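Local coordinates for NAD-dependent protein deacylase 2 (Archaeoglobus fulgidus, PDB 4TWJ) that removes acetyl and other acyl groups from protein lysines in an NAD-dependent sirtuin reaction, deacetylating the chromatin protein Alba and thereby repressing transcription, at residues F21-I26 with V190-L194; A76-H82 with L105-A109; K212-A218 with F227-G233. All blocks are in the same frame, centred on the assembly; numbering follows the deposited sequence.

In the fold
All three contacts belong to this sirtuin's Rossmann-type domain, whose parallel sheet runs in the order 114-116, 94-99, 18-22, 186-190, 212-217, 229-232. Contact 1 joins the two central strands where their C-terminal ends open into NAD-binding loops, and contact 3 extends the same sheet to its edge, about 11 Å away between centres; N217 ND2 reaches S192 O at 2.9 Å, joining two NAD-binding segments. Contact 2, about 14 Å from contact 1 between centres, is nested within the loop contact 1 closes and flanks the NAD-binding loop 23-26: H106 NE2 lies 2.8 Å from T22 OG1, and N79 ND2 2.8 Å from I26 O. Contacts 2 and 3 stay about 8 Å apart at their nearest atoms.

Contact 1. Residues F21-I26 with V190-L194; sequences FTGAGI and VGSSL. With ACT (acetate ion), chain F.
Parallel strands 18-22 and 186-190 pair T22 with V190 (CA-CA 4.9 Å), then give way to NAD-binding turns. V190 N donates to F21 O (2.8 Å) and G23 N to V190 O (3.3 Å). A24-I26 adopt helical angles; G25 N donates to G191 O (2.9 Å), though that oxygen's place is less certain. G23 O takes I26 N (3.3 Å) and N101 ND2; I26 O takes N79 ND2. Glycines suit this close approach: a CB on G23, G25 or G191 would clash with the opposing turn, and G191 has positive phi (68/42). S192 OG (chi1 t) accepts from L194 N (3.2 Å), an ST turn, and bonds Q100. T22 OG1 bonds T99 and H106. An acetate, probably from crystallisation, takes A24 N on OXT (3.2 Å) and S193 N (2.8 Å) and OG (2.5 Å, very short) on O, consistent with a polar NAD pocket. F21 (chi1 t) packs on L194. Strand 18-22 also pairs with 94-99, G191 bonds V216 of 212-217, and helices 80-90, 235-249 and 201-208 cover I26, V190 and F21.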
loop_
_atom_site.group_PDB
_atom_site.type_symbol
_atom_site.label_atom_id
_atom_site.label_comp_id
_atom_site.label_asym_id
_atom_site.label_seq_id
_atom_site.Cartn_x
_atom_site.Cartn_y
_atom_site.Cartn_z
ATOM N N PHE A 21 -3.445 6.297 -2.857
ATOM C CA PHE A 21 -3.384 5.559 -1.594
ATOM C C PHE A 21 -3.811 4.126 -1.901
ATOM O O PHE A 21 -4.909 3.912 -2.426
ATOM C CB PHE A 21 -4.330 6.225 -0.591
ATOM C CG PHE A 21 -4.448 5.521 0.736
ATOM C CD1 PHE A 21 -3.759 5.989 1.846
ATOM C CD2 PHE A 21 -5.302 4.432 0.891
ATOM C CE1 PHE A 21 -3.895 5.370 3.079
ATOM C CE2 PHE A 21 -5.441 3.810 2.122
ATOM C CZ PHE A 21 -4.735 4.281 3.214
ATOM N N THR A 22 -2.954 3.150 -1.604
ATOM C CA THR A 22 -3.249 1.761 -1.967
ATOM C C THR A 22 -3.169 0.786 -0.804
ATOM O O THR A 22 -2.410 0.985 0.145
ATOM C CB THR A 22 -2.323 1.261 -3.095
ATOM O OG1 THR A 22 -0.973 1.171 -2.619
ATOM C CG2 THR A 22 -2.382 2.209 -4.284
ATOM N N GLY A 23 -3.957 -0.280 -0.916
ATOM C CA GLY A 23 -3.948 -1.386 0.035
ATOM C C GLY A 23 -3.891 -2.721 -0.680
ATOM O O GLY A 23 -3.567 -2.789 -1.872
ATOM N N ALA A 24 -4.231 -3.782 0.049
ATOM C CA ALA A 24 -4.015 -5.158 -0.413
ATOM C C ALA A 24 -4.787 -5.544 -1.675
ATOM O O ALA A 24 -4.390 -6.483 -2.370
ATOM C CB ALA A 24 -4.326 -6.140 0.708
ATOM N N GLY A 25 -5.875 -4.834 -1.968
ATOM C CA GLY A 25 -6.691 -5.109 -3.153
ATOM C C GLY A 25 -5.937 -5.036 -4.471
ATOM O O GLY A 25 -6.310 -5.699 -5.443
ATOM N N ILE A 26 -4.875 -4.231 -4.506
ATOM C CA ILE A 26 -4.044 -4.074 -5.705
ATOM C C ILE A 26 -2.924 -5.132 -5.788
ATOM O O ILE A 26 -2.350 -5.356 -6.857
ATOM C CB ILE A 26 -3.455 -2.640 -5.752
ATOM C CG1 ILE A 26 -3.135 -2.216 -7.186
ATOM C CG2 ILE A 26 -2.227 -2.514 -4.861
ATOM C CD1 ILE A 26 -2.608 -0.797 -7.287
ATOM N N VAL A 190 -7.136 3.155 -3.917
ATOM C CA VAL A 190 -7.226 1.976 -4.789
ATOM C C VAL A 190 -6.944 0.698 -3.993
ATOM O O VAL A 190 -5.852 0.519 -3.460
ATOM C CB VAL A 190 -6.234 2.049 -5.973
ATOM C CG1 VAL A 190 -6.452 0.880 -6.931
ATOM C CG2 VAL A 190 -6.365 3.374 -6.714
ATOM N N GLY A 191 -7.930 -0.192 -3.925
ATOM C CA GLY A 191 -7.735 -1.493 -3.299
ATOM C C GLY A 191 -7.528 -1.455 -1.799
ATOM O O GLY A 191 -6.674 -2.171 -1.277
ATOM N N SER A 192 -8.298 -0.623 -1.103
ATOM C CA SER A 192 -8.303 -0.625 0.365
ATOM C C SER A 192 -9.716 -0.475 0.914
ATOM O O SER A 192 -10.503 0.325 0.411
ATOM C CB SER A 192 -7.417 0.490 0.920
ATOM O OG SER A 192 -7.446 0.496 2.343
ATOM N N SER A 193 -10.022 -1.233 1.966
ATOM C CA SER A 193 -11.320 -1.138 2.642
ATOM C C SER A 193 -11.329 -0.069 3.743
ATOM O O SER A 193 -12.371 0.197 4.341
ATOM C CB SER A 193 -11.742 -2.503 3.208
ATOM O OG SER A 193 -10.690 -3.113 3.929
ATOM N N LEU A 194 -10.171 0.541 4.000
ATOM C CA LEU A 194 -10.049 1.657 4.940
ATOM C C LEU A 194 -10.502 1.281 6.355
ATOM O O LEU A 194 -11.224 2.028 7.019
ATOM C CB LEU A 194 -10.786 2.899 4.415
ATOM C CG LEU A 194 -10.311 3.352 3.028
ATOM C CD1 LEU A 194 -11.165 4.485 2.488
ATOM C CD2 LEU A 194 -8.845 3.760 3.074
HETATM C C ACT F . -7.454 -3.821 2.464
HETATM O O ACT F . -8.340 -3.218 3.102
HETATM O OXT ACT F . -6.249 -3.508 2.563
HETATM C CH3 ACT F . -7.852 -4.945 1.555
#

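Contact 2. Residues A76-H82 with L105-A109; sequences AEPNPAH and LHQRA
Residues E77-N79 run extended (P78 -57/144) into helix 80-90, while a short helix starts at L105; the closest CA pairs are P78-L105 (5.3 Å) and H82-H106 (5.7 Å). N79 is the N-cap: OD1 (chi1 p) accepts from A81 N (2.9 Å) and weakly from H82 N (3.4 Å), and H82 ND1 from N79 N (3.3 Å), a capping box. P80, lacking an amide hydrogen, suits the first turn. N79 ND2 bonds I26 O and H82 packs on I26, setting this helix beside the Rossmann-type domain's NAD-binding loop. The N79 N to H82 ND1 bond and chi1 m orient the H82 ring: L105 CB sits over its face, 3.7 Å from the centroid (CH-pi). The H82 edge meets the H106 face in a T-shaped pair (centroids 5.0 Å, planes 68°). A water links H82 O and H106 ND1 (2.8 Å each); H106 NE2 bonds T22. P78 wedges against L105 (CD-CD2 3.8 Å) and small A109 (CB-CB 3.7 Å). At the surface R108 NH2 gives A76 O a very short, bent hydrogen bond (2.5 Å).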
loop_
_atom_site.group_PDB
_atom_site.type_symbol
_atom_site.label_atom_id
_atom_site.label_comp_id
_atom_site.label_asym_id
_atom_site.label_seq_id
_atom_site.Cartn_x
_atom_site.Cartn_y
_atom_site.Cartn_z
ATOM N N ALA A 76 3.199 -11.912 -8.166
ATOM C CA ALA A 76 4.652 -12.073 -8.117
ATOM C C ALA A 76 5.378 -10.869 -8.720
ATOM O O ALA A 76 6.527 -10.600 -8.375
ATOM C CB ALA A 76 5.065 -13.345 -8.837
ATOM N N GLU A 77 4.707 -10.165 -9.629
ATOM C CA GLU A 77 5.263 -8.972 -10.266
ATOM C C GLU A 77 4.163 -7.926 -10.462
ATOM O O GLU A 77 2.981 -8.252 -10.354
ATOM C CB GLU A 77 5.900 -9.349 -11.604
ATOM C CG GLU A 77 7.208 -10.112 -11.451
ATOM C CD GLU A 77 7.845 -10.476 -12.776
ATOM O OE1 GLU A 77 9.092 -10.470 -12.850
ATOM O OE2 GLU A 77 7.104 -10.771 -13.739
ATOM N N PRO A 78 4.543 -6.666 -10.745
ATOM C CA PRO A 78 3.526 -5.619 -10.897
ATOM C C PRO A 78 2.470 -5.920 -11.969
ATOM O O PRO A 78 2.779 -6.515 -13.003
ATOM C CB PRO A 78 4.343 -4.384 -11.287
ATOM C CG PRO A 78 5.709 -4.639 -10.761
ATOM C CD PRO A 78 5.912 -6.123 -10.835
ATOM N N ASN A 79 1.234 -5.514 -11.693
ATOM C CA ASN A 79 0.113 -5.644 -12.618
ATOM C C ASN A 79 -0.207 -4.282 -13.260
ATOM O O ASN A 79 0.415 -3.279 -12.903
ATOM C CB ASN A 79 -1.105 -6.243 -11.889
ATOM C CG ASN A 79 -1.630 -5.358 -10.766
ATOM O OD1 ASN A 79 -1.916 -4.181 -10.966
ATOM N ND2 ASN A 79 -1.777 -5.940 -9.578
ATOM N N PRO A 80 -1.161 -4.242 -14.213
ATOM C CA PRO A 80 -1.479 -2.986 -14.909
ATOM C C PRO A 80 -1.892 -1.810 -14.018
ATOM O O PRO A 80 -1.706 -0.661 -14.417
ATOM C CB PRO A 80 -2.627 -3.390 -15.835
ATOM C CG PRO A 80 -2.354 -4.824 -16.135
ATOM C CD PRO A 80 -1.873 -5.382 -14.827
ATOM N N ALA A 81 -2.434 -2.081 -12.832
ATOM C CA ALA A 81 -2.762 -1.003 -11.890
ATOM C C ALA A 81 -1.494 -0.309 -11.386
ATOM O O ALA A 81 -1.447 0.921 -11.298
ATOM C CB ALA A 81 -3.586 -1.530 -10.725
ATOM N N HIS A 82 -0.466 -1.093 -11.067
ATOM C CA HIS A 82 0.816 -0.537 -10.637
ATOM C C HIS A 82 1.459 0.275 -11.755
ATOM O O HIS A 82 1.994 1.351 -11.514
ATOM C CB HIS A 82 1.782 -1.635 -10.189
ATOM C CG HIS A 82 1.329 -2.388 -8.977
ATOM N ND1 HIS A 82 0.774 -3.646 -9.050
ATOM C CD2 HIS A 82 1.358 -2.067 -7.662
ATOM C CE1 HIS A 82 0.478 -4.068 -7.834
ATOM N NE2 HIS A 82 0.825 -3.130 -6.973
ATOM N N LEU A 105 5.776 -3.579 -4.912
ATOM C CA LEU A 105 5.333 -3.669 -6.307
ATOM C C LEU A 105 5.233 -2.307 -6.985
ATOM O O LEU A 105 5.424 -2.206 -8.200
ATOM C CB LEU A 105 3.996 -4.403 -6.415
ATOM C CG LEU A 105 4.039 -5.909 -6.144
ATOM C CD1 LEU A 105 2.636 -6.489 -6.137
ATOM C CD2 LEU A 105 4.899 -6.617 -7.176
ATOM N N HIS A 106 4.929 -1.263 -6.216
ATOM C CA HIS A 106 4.899 0.088 -6.775
ATOM C C HIS A 106 6.273 0.475 -7.324
ATOM O O HIS A 106 6.381 0.930 -8.466
ATOM C CB HIS A 106 4.433 1.116 -5.738
ATOM C CG HIS A 106 2.963 1.062 -5.452
ATOM N ND1 HIS A 106 2.009 1.276 -6.423
ATOM C CD2 HIS A 106 2.284 0.843 -4.301
ATOM C CE1 HIS A 106 0.806 1.177 -5.886
ATOM N NE2 HIS A 106 0.944 0.915 -4.598
ATOM N N GLN A 107 7.311 0.272 -6.515
ATOM C CA GLN A 107 8.682 0.613 -6.907
ATOM C C GLN A 107 9.146 -0.223 -8.095
ATOM O O GLN A 107 9.825 0.288 -8.986
ATOM C CB GLN A 107 9.663 0.423 -5.744
ATOM C CG GLN A 107 9.439 1.343 -4.556
ATOM C CD GLN A 107 8.567 0.705 -3.499
ATOM O OE1 GLN A 107 7.490 0.199 -3.801
ATOM N NE2 GLN A 107 9.037 0.704 -2.257
ATOM N N ARG A 108 8.771 -1.501 -8.102
ATOM C CA ARG A 108 9.135 -2.411 -9.192
ATOM C C ARG A 108 8.412 -2.077 -10.501
ATOM O O ARG A 108 8.864 -2.467 -11.581
ATOM C CB ARG A 108 8.871 -3.867 -8.794
ATOM C CG ARG A 108 9.813 -4.381 -7.713
ATOM C CD ARG A 108 10.107 -5.865 -7.867
ATOM N NE ARG A 108 8.936 -6.697 -7.602
ATOM C CZ ARG A 108 8.921 -8.026 -7.677
ATOM N NH1 ARG A 108 10.015 -8.703 -8.018
ATOM N NH2 ARG A 108 7.802 -8.689 -7.414
ATOM N N ALA A 109 7.297 -1.354 -10.399
ATOM C CA ALA A 109 6.574 -0.855 -11.569
ATOM C C ALA A 109 7.109 0.492 -12.071
ATOM O O ALA A 109 6.660 0.979 -13.107
ATOM C CB ALA A 109 5.089 -0.738 -11.252
HETATM O O HOH W 1 2.883 1.891 -8.958
#

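Contact 3. Residues K212-A218 with F227-G233; sequences KMIIVNA and FDVKIIG
I215 lies over the F227 ring face, its CB 3.6 Å from the centroid in a CH-pi contact; chi1 m on F227 also sets CD1 3.6 Å from M213 CB. On the other face, branched aliphatics that suit strands pack together, I214 CG1 to V229 CB at 4.2 Å and V216 CG2 to I231 CD1 at 4.0 Å. The axes of strands 212-217 and 229-232 approach to 4.9 Å at 7°, with I214 opposite V229 and V216 opposite I231, the edge pair of the parallel Rossmann-type sheet. Hydrogen bonds join V229 N to M213 O (3.1 Å), I215 N to V229 O (3.0 Å), I231 N to I215 O (2.9 Å), N217 N to I231 O (3.1 Å) and G233 N to N217 O (2.9 Å). D228 OD1 takes M213 N (2.8 Å) and D228 N reaches M213 O (2.8 Å). NAD-binding N217 and A218 lie at the C-terminal end of strand 212-217, N217 ND2 bonding S192 O. Strand 186-190 flanks 212-217, and helices 2-14 and 235-249 cover the I214-I231 face.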
loop_
_atom_site.group_PDB
_atom_site.type_symbol
_atom_site.label_atom_id
_atom_site.label_comp_id
_atom_site.label_asym_id
_atom_site.label_seq_id
_atom_site.Cartn_x
_atom_site.Cartn_y
_atom_site.Cartn_z
ATOM N N LYS A 212 -10.499 16.499 -3.857
ATOM C CA LYS A 212 -11.491 15.688 -4.553
ATOM C C LYS A 212 -11.139 14.228 -4.312
ATOM O O LYS A 212 -9.985 13.825 -4.486
ATOM C CB LYS A 212 -11.487 15.997 -6.046
ATOM C CG LYS A 212 -11.793 17.451 -6.385
ATOM C CD LYS A 212 -13.143 17.910 -5.863
ATOM C CE LYS A 212 -14.290 17.134 -6.486
ATOM N NZ LYS A 212 -15.604 17.788 -6.227
ATOM N N MET A 213 -12.138 13.446 -3.912
ATOM C CA MET A 213 -11.916 12.097 -3.403
ATOM C C MET A 213 -12.419 11.044 -4.383
ATOM O O MET A 213 -13.592 11.049 -4.760
ATOM C CB MET A 213 -12.631 11.931 -2.061
ATOM C CG MET A 213 -12.241 12.939 -0.991
ATOM S SD MET A 213 -10.506 12.902 -0.493
ATOM C CE MET A 213 -10.365 11.218 0.095
ATOM N N ILE A 214 -11.525 10.136 -4.775
ATOM C CA ILE A 214 -11.838 9.050 -5.706
ATOM C C ILE A 214 -11.543 7.714 -5.026
ATOM O O ILE A 214 -10.525 7.578 -4.350
ATOM C CB ILE A 214 -10.980 9.142 -6.991
ATOM C CG1 ILE A 214 -11.188 10.489 -7.695
ATOM C CG2 ILE A 214 -11.301 7.994 -7.942
ATOM C CD1 ILE A 214 -10.071 10.857 -8.642
ATOM N N ILE A 215 -12.429 6.731 -5.192
ATOM C CA ILE A 215 -12.161 5.383 -4.687
ATOM C C ILE A 215 -12.398 4.347 -5.783
ATOM O O ILE A 215 -13.381 4.428 -6.520
ATOM C CB ILE A 215 -12.968 5.070 -3.398
ATOM C CG1 ILE A 215 -12.543 3.730 -2.796
ATOM C CG2 ILE A 215 -14.473 5.109 -3.644
ATOM C CD1 ILE A 215 -12.911 3.603 -1.333
ATOM N N VAL A 216 -11.466 3.402 -5.892
ATOM C CA VAL A 216 -11.549 2.295 -6.834
ATOM C C VAL A 216 -11.353 1.001 -6.049
ATOM O O VAL A 216 -10.290 0.783 -5.468
ATOM C CB VAL A 216 -10.463 2.397 -7.925
ATOM C CG1 VAL A 216 -10.546 1.215 -8.887
ATOM C CG2 VAL A 216 -10.580 3.714 -8.678
ATOM N N ASN A 217 -12.383 0.158 -6.032
ATOM C CA ASN A 217 -12.365 -1.086 -5.270
ATOM C C ASN A 217 -13.219 -2.142 -5.947
ATOM O O ASN A 217 -14.138 -1.813 -6.690
ATOM C CB ASN A 217 -12.922 -0.861 -3.861
ATOM C CG ASN A 217 -11.856 -0.507 -2.840
ATOM O OD1 ASN A 217 -10.742 -1.029 -2.875
ATOM N ND2 ASN A 217 -12.215 0.351 -1.890
ATOM N N ALA A 218 -12.926 -3.405 -5.662
ATOM C CA ALA A 218 -13.760 -4.511 -6.133
ATOM C C ALA A 218 -15.122 -4.531 -5.431
ATOM O O ALA A 218 -16.114 -4.985 -6.008
ATOM C CB ALA A 218 -13.040 -5.834 -5.924
ATOM N N PHE A 227 -16.611 9.811 -0.638
ATOM C CA PHE A 227 -15.955 9.932 -1.933
ATOM C C PHE A 227 -16.822 10.620 -2.979
ATOM O O PHE A 227 -18.030 10.382 -3.067
ATOM C CB PHE A 227 -15.470 8.564 -2.410
ATOM C CG PHE A 227 -14.303 8.052 -1.618
ATOM C CD1 PHE A 227 -13.005 8.388 -1.975
ATOM C CD2 PHE A 227 -14.501 7.276 -0.485
ATOM C CE1 PHE A 227 -11.924 7.941 -1.235
ATOM C CE2 PHE A 227 -13.424 6.825 0.260
ATOM C CZ PHE A 227 -12.134 7.159 -0.113
ATOM N N ASP A 228 -16.182 11.475 -3.767
ATOM C CA ASP A 228 -16.853 12.219 -4.827
ATOM C C ASP A 228 -17.087 11.344 -6.053
ATOM O O ASP A 228 -18.074 11.523 -6.776
ATOM C CB ASP A 228 -16.023 13.446 -5.197
ATOM C CG ASP A 228 -15.836 14.382 -4.026
ATOM O OD1 ASP A 228 -14.689 14.529 -3.556
ATOM O OD2 ASP A 228 -16.845 14.947 -3.552
ATOM N N VAL A 229 -16.175 10.399 -6.274
ATOM C CA VAL A 229 -16.271 9.432 -7.356
ATOM C C VAL A 229 -16.040 8.034 -6.790
ATOM O O VAL A 229 -15.032 7.787 -6.126
ATOM C CB VAL A 229 -15.219 9.714 -8.450
ATOM C CG1 VAL A 229 -15.224 8.624 -9.513
ATOM C CG2 VAL A 229 -15.454 11.089 -9.065
ATOM N N LYS A 230 -16.977 7.127 -7.052
ATOM C CA LYS A 230 -16.869 5.743 -6.605
ATOM C C LYS A 230 -16.907 4.809 -7.806
ATOM O O LYS A 230 -17.858 4.842 -8.590
ATOM C CB LYS A 230 -18.017 5.391 -5.661
ATOM C CG LYS A 230 -18.143 6.304 -4.452
ATOM C CD LYS A 230 -19.217 5.812 -3.495
ATOM C CE LYS A 230 -20.626 6.057 -4.014
ATOM N NZ LYS A 230 -20.979 7.502 -4.046
ATOM N N ILE A 231 -15.872 3.985 -7.946
ATOM C CA ILE A 231 -15.783 3.020 -9.034
ATOM C C ILE A 231 -15.680 1.616 -8.444
ATOM O O ILE A 231 -14.779 1.334 -7.652
ATOM C CB ILE A 231 -14.563 3.289 -9.941
ATOM C CG1 ILE A 231 -14.673 4.671 -10.596
ATOM C CG2 ILE A 231 -14.437 2.207 -11.010
ATOM C CD1 ILE A 231 -13.377 5.177 -11.196
ATOM N N ILE A 232 -16.618 0.751 -8.822
ATOM C CA ILE A 232 -16.566 -0.659 -8.461
ATOM C C ILE A 232 -16.013 -1.431 -9.650
ATOM O O ILE A 232 -16.612 -1.430 -10.727
ATOM C CB ILE A 232 -17.959 -1.210 -8.081
ATOM C CG1 ILE A 232 -18.460 -0.570 -6.778
ATOM C CG2 ILE A 232 -17.928 -2.732 -7.956
ATOM C CD1 ILE A 232 -17.756 -1.038 -5.518
ATOM N N GLY A 233 -14.871 -2.081 -9.455
ATOM C CA GLY A 233 -14.249 -2.877 -10.506
ATOM C C GLY A 233 -12.874 -3.372 -10.120
ATOM O O GLY A 233 -12.416 -3.144 -8.999
#